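Local coordinates for DHHA1 domain protein (Clostridium perfringens, PDB 3KEW) that probably hydrolyses wrongly charged tRNA(Ala), in the manner of the zinc-dependent editing domain of alanyl-tRNA synthetase, at residues 58-63 and 69-74; 110-115 and 136-141. One frame throughout, in Å; residues are numbered along the deposited sequence.

Interaction 1 of 2, residues 58-63 and 69-74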
ATOM      1  N   VAL A  58     -14.092 -12.749  -6.251  1.00 56.72           N
ATOM      2  CA  VAL A  58     -13.057 -12.113  -7.048  1.00 54.83           C
ATOM      3  C   VAL A  58     -11.735 -12.827  -6.750  1.00 58.55           C
ATOM      4  O   VAL A  58     -11.285 -12.868  -5.597  1.00 57.40           O
ATOM      5  CB  VAL A  58     -12.935 -10.600  -6.713  1.00 52.44           C
ATOM      6  CG1 VAL A  58     -12.010  -9.915  -7.690  1.00 48.96           C
ATOM      7  CG2 VAL A  58     -14.304  -9.926  -6.720  1.00 46.95           C
ATOM      8  N   LEU A  59     -11.127 -13.389  -7.792  1.00 58.80           N
ATOM      9  CA  LEU A  59      -9.936 -14.224  -7.652  1.00 58.16           C
ATOM     10  C   LEU A  59      -8.659 -13.468  -7.962  1.00 58.02           C
ATOM     11  O   LEU A  59      -7.577 -13.854  -7.514  1.00 61.70           O
ATOM     12  CB  LEU A  59     -10.012 -15.425  -8.591  1.00 59.11           C
ATOM     13  CG  LEU A  59     -11.200 -16.372  -8.521  1.00 56.65           C
ATOM     14  CD1 LEU A  59     -11.027 -17.407  -9.614  1.00 60.20           C
ATOM     15  CD2 LEU A  59     -11.308 -17.020  -7.147  1.00 58.16           C
ATOM     16  N   ASP A  60      -8.788 -12.416  -8.757  1.00 53.39           N
ATOM     17  CA  ASP A  60      -7.646 -11.621  -9.186  1.00 58.14           C
ATOM     18  C   ASP A  60      -8.139 -10.247  -9.593  1.00 55.24           C
ATOM     19  O   ASP A  60      -9.267 -10.097 -10.079  1.00 53.40           O
ATOM     20  CB  ASP A  60      -6.927 -12.290 -10.370  1.00 60.12           C
ATOM     21  CG  ASP A  60      -5.578 -11.653 -10.683  1.00 64.95           C
ATOM     22  OD1 ASP A  60      -4.878 -11.207  -9.740  1.00 65.17           O
ATOM     23  OD2 ASP A  60      -5.215 -11.605 -11.881  1.00 69.13           O
ATOM     24  N   VAL A  61      -7.308  -9.241  -9.355  1.00 55.28           N
ATOM     25  CA  VAL A  61      -7.571  -7.890  -9.821  1.00 51.12           C
ATOM     26  C   VAL A  61      -6.280  -7.396 -10.453  1.00 54.28           C
ATOM     27  O   VAL A  61      -5.202  -7.528  -9.868  1.00 52.90           O
ATOM     28  CB  VAL A  61      -8.021  -6.926  -8.683  1.00 48.54           C
ATOM     29  CG1 VAL A  61      -8.382  -5.575  -9.253  1.00 39.91           C
ATOM     30  CG2 VAL A  61      -9.218  -7.462  -7.941  1.00 49.26           C
ATOM     31  N   TYR A  62      -6.391  -6.862 -11.662  1.00 55.54           N
ATOM     32  CA  TYR A  62      -5.249  -6.289 -12.356  1.00 56.80           C
ATOM     33  C   TYR A  62      -5.669  -5.025 -13.088  1.00 55.60           C
ATOM     34  O   TYR A  62      -6.860  -4.796 -13.316  1.00 53.92           O
ATOM     35  CB  TYR A  62      -4.627  -7.310 -13.323  1.00 59.70           C
ATOM     36  CG  TYR A  62      -5.540  -7.781 -14.445  1.00 58.97           C
ATOM     37  CD1 TYR A  62      -6.423  -8.847 -14.256  1.00 59.25           C
ATOM     38  CD2 TYR A  62      -5.498  -7.173 -15.704  1.00 59.61           C
ATOM     39  CE1 TYR A  62      -7.254  -9.284 -15.289  1.00 61.21           C
ATOM     40  CE2 TYR A  62      -6.322  -7.601 -16.741  1.00 59.81           C
ATOM     41  CZ  TYR A  62      -7.190  -8.661 -16.530  1.00 61.91           C
ATOM     42  OH  TYR A  62      -8.010  -9.082 -17.556  1.00 62.80           O
ATOM     43  N   GLU A  63      -4.686  -4.208 -13.448  1.00 60.63           N
ATOM     44  CA  GLU A  63      -4.929  -3.007 -14.227  1.00 62.99           C
ATOM     45  C   GLU A  63      -4.303  -3.146 -15.608  1.00 68.38           C
ATOM     46  O   GLU A  63      -3.140  -3.529 -15.735  1.00 67.92           O
ATOM     47  CB  GLU A  63      -4.379  -1.765 -13.522  1.00 61.87           C
ATOM     48  CG  GLU A  63      -4.841  -0.451 -14.143  1.00 65.74           C
ATOM     49  CD  GLU A  63      -4.308   0.776 -13.426  1.00 70.03           C
ATOM     50  OE1 GLU A  63      -4.165   0.731 -12.184  1.00 77.48           O
ATOM     51  OE2 GLU A  63      -4.039   1.791 -14.108  1.00 73.34           O
ATOM     52  N   TYR A  69      -9.546  -4.548 -13.920  1.00 49.66           N
ATOM     53  CA  TYR A  69     -10.296  -5.753 -14.277  1.00 50.21           C
ATOM     54  C   TYR A  69     -10.388  -6.751 -13.136  1.00 51.98           C
ATOM     55  O   TYR A  69      -9.397  -7.046 -12.480  1.00 54.39           O
ATOM     56  CB  TYR A  69      -9.658  -6.446 -15.479  1.00 53.25           C
ATOM     57  CG  TYR A  69      -9.691  -5.637 -16.755  1.00 58.12           C
ATOM     58  CD1 TYR A  69      -8.639  -4.789 -17.089  1.00 56.35           C
ATOM     59  CD2 TYR A  69     -10.774  -5.718 -17.626  1.00 64.10           C
ATOM     60  CE1 TYR A  69      -8.662  -4.039 -18.255  1.00 64.53           C
ATOM     61  CE2 TYR A  69     -10.807  -4.968 -18.805  1.00 66.48           C
ATOM     62  CZ  TYR A  69      -9.744  -4.135 -19.112  1.00 63.53           C
ATOM     63  OH  TYR A  69      -9.762  -3.386 -20.269  1.00 62.89           O
ATOM     64  N   HIS A  70     -11.577  -7.302 -12.943  1.00 53.23           N
ATOM     65  CA  HIS A  70     -11.853  -8.228 -11.858  1.00 54.97           C
ATOM     66  C   HIS A  70     -12.112  -9.613 -12.436  1.00 59.10           C
ATOM     67  O   HIS A  70     -13.004  -9.790 -13.270  1.00 58.70           O
ATOM     68  CB  HIS A  70     -13.071  -7.752 -11.048  1.00 55.78           C
ATOM     69  CG  HIS A  70     -12.970  -6.329 -10.580  1.00 52.58           C
ATOM     70  ND1 HIS A  70     -13.012  -5.252 -11.441  1.00 52.28           N
ATOM     71  CD2 HIS A  70     -12.822  -5.808  -9.337  1.00 52.33           C
ATOM     72  CE1 HIS A  70     -12.889  -4.130 -10.752  1.00 52.87           C
ATOM     73  NE2 HIS A  70     -12.776  -4.441  -9.473  1.00 49.70           N
ATOM     74  N   VAL A  71     -11.325 -10.589 -11.993  1.00 58.89           N
ATOM     75  CA  VAL A  71     -11.478 -11.967 -12.444  1.00 56.02           C
ATOM     76  C   VAL A  71     -12.452 -12.697 -11.519  1.00 57.88           C
ATOM     77  O   VAL A  71     -12.159 -12.935 -10.347  1.00 60.45           O
ATOM     78  CB  VAL A  71     -10.107 -12.690 -12.552  1.00 57.22           C
ATOM     79  CG1 VAL A  71     -10.286 -14.143 -12.957  1.00 51.96           C
ATOM     80  CG2 VAL A  71      -9.213 -11.976 -13.556  1.00 48.18           C
ATOM     81  N   LEU A  72     -13.626 -13.023 -12.054  1.00 57.01           N
ATOM     82  CA  LEU A  72     -14.675 -13.682 -11.283  1.00 60.02           C
ATOM     83  C   LEU A  72     -14.697 -15.171 -11.596  1.00 57.57           C
ATOM     84  O   LEU A  72     -14.514 -15.560 -12.755  1.00 55.04           O
ATOM     85  CB  LEU A  72     -16.046 -13.062 -11.596  1.00 60.86           C
ATOM     86  CG  LEU A  72     -16.305 -11.567 -11.370  1.00 60.36           C
ATOM     87  CD1 LEU A  72     -17.748 -11.237 -11.713  1.00 59.93           C
ATOM     88  CD2 LEU A  72     -16.001 -11.146  -9.942  1.00 60.30           C
ATOM     89  N   GLU A  73     -14.929 -16.004 -10.579  1.00 61.43           N
ATOM     90  CA  GLU A  73     -14.920 -17.459 -10.797  1.00 66.10           C
ATOM     91  C   GLU A  73     -16.207 -17.997 -11.434  1.00 69.11           C
ATOM     92  O   GLU A  73     -16.199 -19.073 -12.033  1.00 68.51           O
ATOM     93  CB  GLU A  73     -14.548 -18.239  -9.522  1.00 68.57           C
ATOM     94  CG  GLU A  73     -15.674 -18.528  -8.547  1.00 69.07           C
ATOM     95  CD  GLU A  73     -15.306 -19.583  -7.507  1.00 73.42           C
ATOM     96  OE1 GLU A  73     -16.149 -19.874  -6.630  1.00 80.38           O
ATOM     97  OE2 GLU A  73     -14.179 -20.123  -7.556  1.00 76.67           O
ATOM     98  N   LYS A  74     -17.302 -17.248 -11.302  1.00 69.43           N
ATOM     99  CA  LYS A  74     -18.581 -17.637 -11.895  1.00 69.16           C
ATOM    100  C   LYS A  74     -19.133 -16.557 -12.823  1.00 71.26           C
ATOM    101  O   LYS A  74     -18.678 -15.408 -12.806  1.00 68.62           O
ATOM    102  CB  LYS A  74     -19.604 -18.008 -10.814  1.00 67.37           C
ATOM    103  CG  LYS A  74     -19.287 -19.310 -10.098  1.00 66.33           C
ATOM    104  CD  LYS A  74     -20.210 -19.549  -8.927  1.00 66.76           C
ATOM    105  CE  LYS A  74     -19.822 -20.834  -8.211  1.00 74.34           C
ATOM    106  NZ  LYS A  74     -20.805 -21.223  -7.160  1.00 83.43           N
TER
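Tyr62 and Tyr69 form an antiparallel hydrogen-bonded pair, Tyr69 N to Tyr62 O at 2.8 Å and Tyr62 N to Tyr69 O at 3.1 Å, and Val61 faces His70 as the next, non-hydrogen-bonded pair. The two strands make a beta hairpin within a closed antiparallel barrel. Further from the turn, a beta bulge interrupts the register: Leu59 and Asp60 together lie opposite Val71. Leu59 N bonds to Val71 O (2.8 Å), while Val71 N reaches Asp60 O (2.9 Å). The near-helical backbone of Leu59 (psi -24°) absorbs the extra residue, and Asp60 N is buried with no partner in the model.

Val58, Val61, His70 and Leu72 share one buried face, where branched aliphatic side chains fill space against Phe39 and Ile53. Val58 CG2 meets Leu72 CD2 at 3.8 Å, and Val58 CG1 comes at the edge of the imidazole of His70. The buried ring has a polar partner at NE2, hydrogen-bonded to Thr37 OG1, and a weak bond from ND1 to Val32 O.

Tyr62, Tyr69 and Val71, with Asp60, lie on the other face. Both tyrosines are partly exposed, which suits a residue whose ring can pack while its hydroxyl finds a polar partner or water; Tyr62 OH is hydrogen-bonded to His31 ND1. A chi1 of 62° sets CG of Tyr62 between its backbone N and carbonyl carbon, folding the ring across to the partner strand. The two tyrosine rings are near parallel (20°) but slid apart, barely overlapping. The overlap falls instead on a methylene: Tyr69 CB sits over one face of the Tyr62 ring, 3.7 Å from its centroid, a CH-pi contact. Val71 closes in from the side, placing CG2 in the plane of that ring, 3.8 Å from Tyr62 CE1.

Interaction 2 of 2, residues 110-115 and 136-141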
ATOM      1  N   ASP A 110      15.658   9.955   9.849  1.00 49.22           N
ATOM      2  CA  ASP A 110      15.512  11.036  10.824  1.00 53.92           C
ATOM      3  C   ASP A 110      16.511  10.906  11.979  1.00 52.49           C
ATOM      4  O   ASP A 110      17.132  11.891  12.373  1.00 50.79           O
ATOM      5  CB  ASP A 110      14.085  11.097  11.364  1.00 54.99           C
ATOM      6  CG  ASP A 110      13.904  12.186  12.400  1.00 63.40           C
ATOM      7  OD1 ASP A 110      13.691  11.843  13.581  1.00 68.15           O
ATOM      8  OD2 ASP A 110      13.990  13.378  12.035  1.00 64.09           O
ATOM      9  N   LEU A 111      16.673   9.690  12.491  1.00 48.95           N
ATOM     10  CA  LEU A 111      17.573   9.444  13.616  1.00 54.13           C
ATOM     11  C   LEU A 111      19.050   9.386  13.217  1.00 58.54           C
ATOM     12  O   LEU A 111      19.882  10.048  13.840  1.00 60.41           O
ATOM     13  CB  LEU A 111      17.183   8.161  14.360  1.00 52.59           C
ATOM     14  CG  LEU A 111      15.817   8.055  15.051  1.00 53.25           C
ATOM     15  CD1 LEU A 111      15.703   6.704  15.721  1.00 54.28           C
ATOM     16  CD2 LEU A 111      15.579   9.179  16.051  1.00 57.06           C
ATOM     17  N   PHE A 112      19.367   8.604  12.182  1.00 56.74           N
ATOM     18  CA  PHE A 112      20.761   8.272  11.859  1.00 53.51           C
ATOM     19  C   PHE A 112      21.264   8.742  10.493  1.00 53.18           C
ATOM     20  O   PHE A 112      22.427   8.509  10.159  1.00 52.86           O
ATOM     21  CB  PHE A 112      20.989   6.759  11.975  1.00 55.69           C
ATOM     22  CG  PHE A 112      20.455   6.159  13.243  1.00 58.80           C
ATOM     23  CD1 PHE A 112      21.028   6.474  14.477  1.00 54.00           C
ATOM     24  CD2 PHE A 112      19.377   5.278  13.202  1.00 51.69           C
ATOM     25  CE1 PHE A 112      20.527   5.923  15.651  1.00 53.40           C
ATOM     26  CE2 PHE A 112      18.875   4.717  14.366  1.00 56.04           C
ATOM     27  CZ  PHE A 112      19.450   5.036  15.597  1.00 57.19           C
ATOM     28  N   GLY A 113      20.398   9.382   9.704  1.00 49.84           N
ATOM     29  CA  GLY A 113      20.738   9.770   8.330  1.00 49.02           C
ATOM     30  C   GLY A 113      20.892   8.592   7.387  1.00 49.61           C
ATOM     31  O   GLY A 113      21.498   8.719   6.321  1.00 50.34           O
ATOM     32  N   ALA A 114      20.339   7.443   7.773  1.00 46.32           N
ATOM     33  CA  ALA A 114      20.516   6.211   7.020  1.00 47.80           C
ATOM     34  C   ALA A 114      19.452   6.070   5.928  1.00 49.79           C
ATOM     35  O   ALA A 114      18.249   6.150   6.205  1.00 46.72           O
ATOM     36  CB  ALA A 114      20.490   5.027   7.954  1.00 41.89           C
ATOM     37  N   ASN A 115      19.903   5.844   4.693  1.00 45.42           N
ATOM     38  CA  ASN A 115      19.021   5.824   3.535  1.00 41.68           C
ATOM     39  C   ASN A 115      18.490   4.425   3.244  1.00 35.59           C
ATOM     40  O   ASN A 115      19.122   3.450   3.592  1.00 41.77           O
ATOM     41  CB  ASN A 115      19.759   6.383   2.312  1.00 42.05           C
ATOM     42  CG  ASN A 115      20.003   7.872   2.419  1.00 44.51           C
ATOM     43  OD1 ASN A 115      19.112   8.677   2.148  1.00 49.20           O
ATOM     44  ND2 ASN A 115      21.208   8.247   2.826  1.00 42.61           N
ATOM     45  N   GLU A 136      23.033  -3.664  16.299  1.00 56.85           N
ATOM     46  CA  GLU A 136      21.776  -3.978  16.982  1.00 60.13           C
ATOM     47  C   GLU A 136      21.206  -2.773  17.733  1.00 58.62           C
ATOM     48  O   GLU A 136      19.994  -2.541  17.715  1.00 57.95           O
ATOM     49  CB  GLU A 136      21.971  -5.166  17.925  1.00 59.72           C
ATOM     50  CG  GLU A 136      20.717  -5.593  18.666  1.00 64.73           C
ATOM     51  CD  GLU A 136      20.949  -6.736  19.634  1.00 68.83           C
ATOM     52  OE1 GLU A 136      21.994  -7.417  19.533  1.00 74.17           O
ATOM     53  OE2 GLU A 136      20.071  -6.957  20.495  1.00 79.10           O
ATOM     54  N   LYS A 137      22.088  -1.999  18.359  1.00 57.20           N
ATOM     55  CA  LYS A 137      21.691  -0.806  19.098  1.00 55.10           C
ATOM     56  C   LYS A 137      20.870   0.171  18.248  1.00 51.19           C
ATOM     57  O   LYS A 137      19.800   0.597  18.666  1.00 47.79           O
ATOM     58  CB  LYS A 137      22.924  -0.103  19.687  1.00 58.50           C
ATOM     59  CG  LYS A 137      22.620   1.232  20.368  1.00 56.86           C
ATOM     60  CD  LYS A 137      23.870   1.870  20.944  1.00 62.39           C
ATOM     61  CE  LYS A 137      23.645   3.353  21.211  1.00 69.96           C
ATOM     62  NZ  LYS A 137      24.607   3.906  22.200  1.00 76.47           N
ATOM     63  N   THR A 138      21.372   0.507  17.060  1.00 54.00           N
ATOM     64  CA  THR A 138      20.736   1.510  16.192  1.00 55.41           C
ATOM     65  C   THR A 138      19.424   0.994  15.608  1.00 48.76           C
ATOM     66  O   THR A 138      18.459   1.742  15.491  1.00 53.29           O
ATOM     67  CB  THR A 138      21.662   1.961  15.039  1.00 57.54           C
ATOM     68  OG1 THR A 138      22.195   0.809  14.385  1.00 65.63           O
ATOM     69  CG2 THR A 138      22.815   2.819  15.564  1.00 58.92           C
ATOM     70  N   ILE A 139      19.407  -0.290  15.259  1.00 42.54           N
ATOM     71  CA  ILE A 139      18.218  -0.955  14.751  1.00 46.74           C
ATOM     72  C   ILE A 139      17.096  -0.940  15.792  1.00 51.62           C
ATOM     73  O   ILE A 139      15.967  -0.511  15.492  1.00 51.70           O
ATOM     74  CB  ILE A 139      18.560  -2.375  14.254  1.00 46.02           C
ATOM     75  CG1 ILE A 139      19.386  -2.277  12.964  1.00 40.67           C
ATOM     76  CG2 ILE A 139      17.287  -3.222  14.041  1.00 54.48           C
ATOM     77  CD1 ILE A 139      19.872  -3.597  12.428  1.00 51.89           C
ATOM     78  N   ARG A 140      17.421  -1.335  17.027  1.00 50.14           N
ATOM     79  CA  ARG A 140      16.439  -1.325  18.126  1.00 46.52           C
ATOM     80  C   ARG A 140      15.979   0.082  18.508  1.00 43.59           C
ATOM     81  O   ARG A 140      14.841   0.260  18.931  1.00 46.00           O
ATOM     82  CB  ARG A 140      16.946  -2.093  19.356  1.00 47.92           C
ATOM     83  CG  ARG A 140      17.133  -3.601  19.139  1.00 39.22           C
ATOM     84  CD  ARG A 140      15.853  -4.293  18.770  1.00 44.88           C
ATOM     85  NE  ARG A 140      16.097  -5.689  18.403  1.00 48.63           N
ATOM     86  CZ  ARG A 140      15.206  -6.483  17.812  1.00 49.89           C
ATOM     87  NH1 ARG A 140      14.002  -6.025  17.497  1.00 43.51           N
ATOM     88  NH2 ARG A 140      15.527  -7.742  17.528  1.00 46.47           N
ATOM     89  N   GLU A 141      16.849   1.082  18.343  1.00 40.14           N
ATOM     90  CA  GLU A 141      16.444   2.477  18.553  1.00 45.13           C
ATOM     91  C   GLU A 141      15.447   2.973  17.492  1.00 47.02           C
ATOM     92  O   GLU A 141      14.566   3.790  17.786  1.00 46.52           O
ATOM     93  CB  GLU A 141      17.665   3.398  18.608  1.00 43.41           C
ATOM     94  CG  GLU A 141      18.386   3.373  19.941  1.00 55.52           C
ATOM     95  CD  GLU A 141      19.722   4.110  19.929  1.00 60.21           C
ATOM     96  OE1 GLU A 141      20.112   4.664  18.874  1.00 69.89           O
ATOM     97  OE2 GLU A 141      20.387   4.131  20.986  1.00 71.36           O
TER
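Phe112 reaches across to Thr138 and Glu141, its ring supplying most of the contact. Over one face lies Thr138 CB, a CH-pi approach 4.1 Å from the ring centroid, with Thr138 CG2 touching the rim beside it. Threonine suits this place because OG1 turns back to hydrogen-bond Asp135 O just before the helix, and the methyl is left to the ring. The opposite face is covered from within its own segment by Leu111 CB.

Here the last turn of helix 88-112 packs on the first turns of helix 136-152. Strands 116-121 and 126-131 of the four-stranded antiparallel sheet connect the two helices, and Ile139 packs on Ile211 and Trp214 of strand 209-217 in that sheet. Gly113, the first residue past helix 88-112, takes a positive phi, easy for glycine.

Glu141 OE1 meets the ring at its edge, where the aromatic hydrogens carry a slight positive charge, 3.4 Å from Phe112 CZ. The carboxylate is turned nearly coplanar with the ring (15°). Thr138 O instead approaches Phe112 CE2 obliquely, off the ring plane, at 3.2 Å. The remaining contact is aliphatic to carbonyl: Leu111 CD1 against Glu141 O at 3.7 Å.

In the fold
Interaction 1 and interaction 2 lie on opposite sides of the chain's centre, about 28 Å apart at their nearest atoms, and share no element. Interaction 1 joins neighbouring strands of the barrel, partly buried, so backbone hydrogen bonds set its register and side chains sort onto two faces. Interaction 2 is a surface contact between two helix ends, held by side-chain packing and contacts of the ring with a carbonyl and a carboxylate, without hydrogen bonds between its segments. Aromatic faces covered by CH groups recur in both. Helix 88-112 also carries His98 and His102, which bind the zinc ion together with Cys195, so interaction 2 involves the far end of the metal-binding helix.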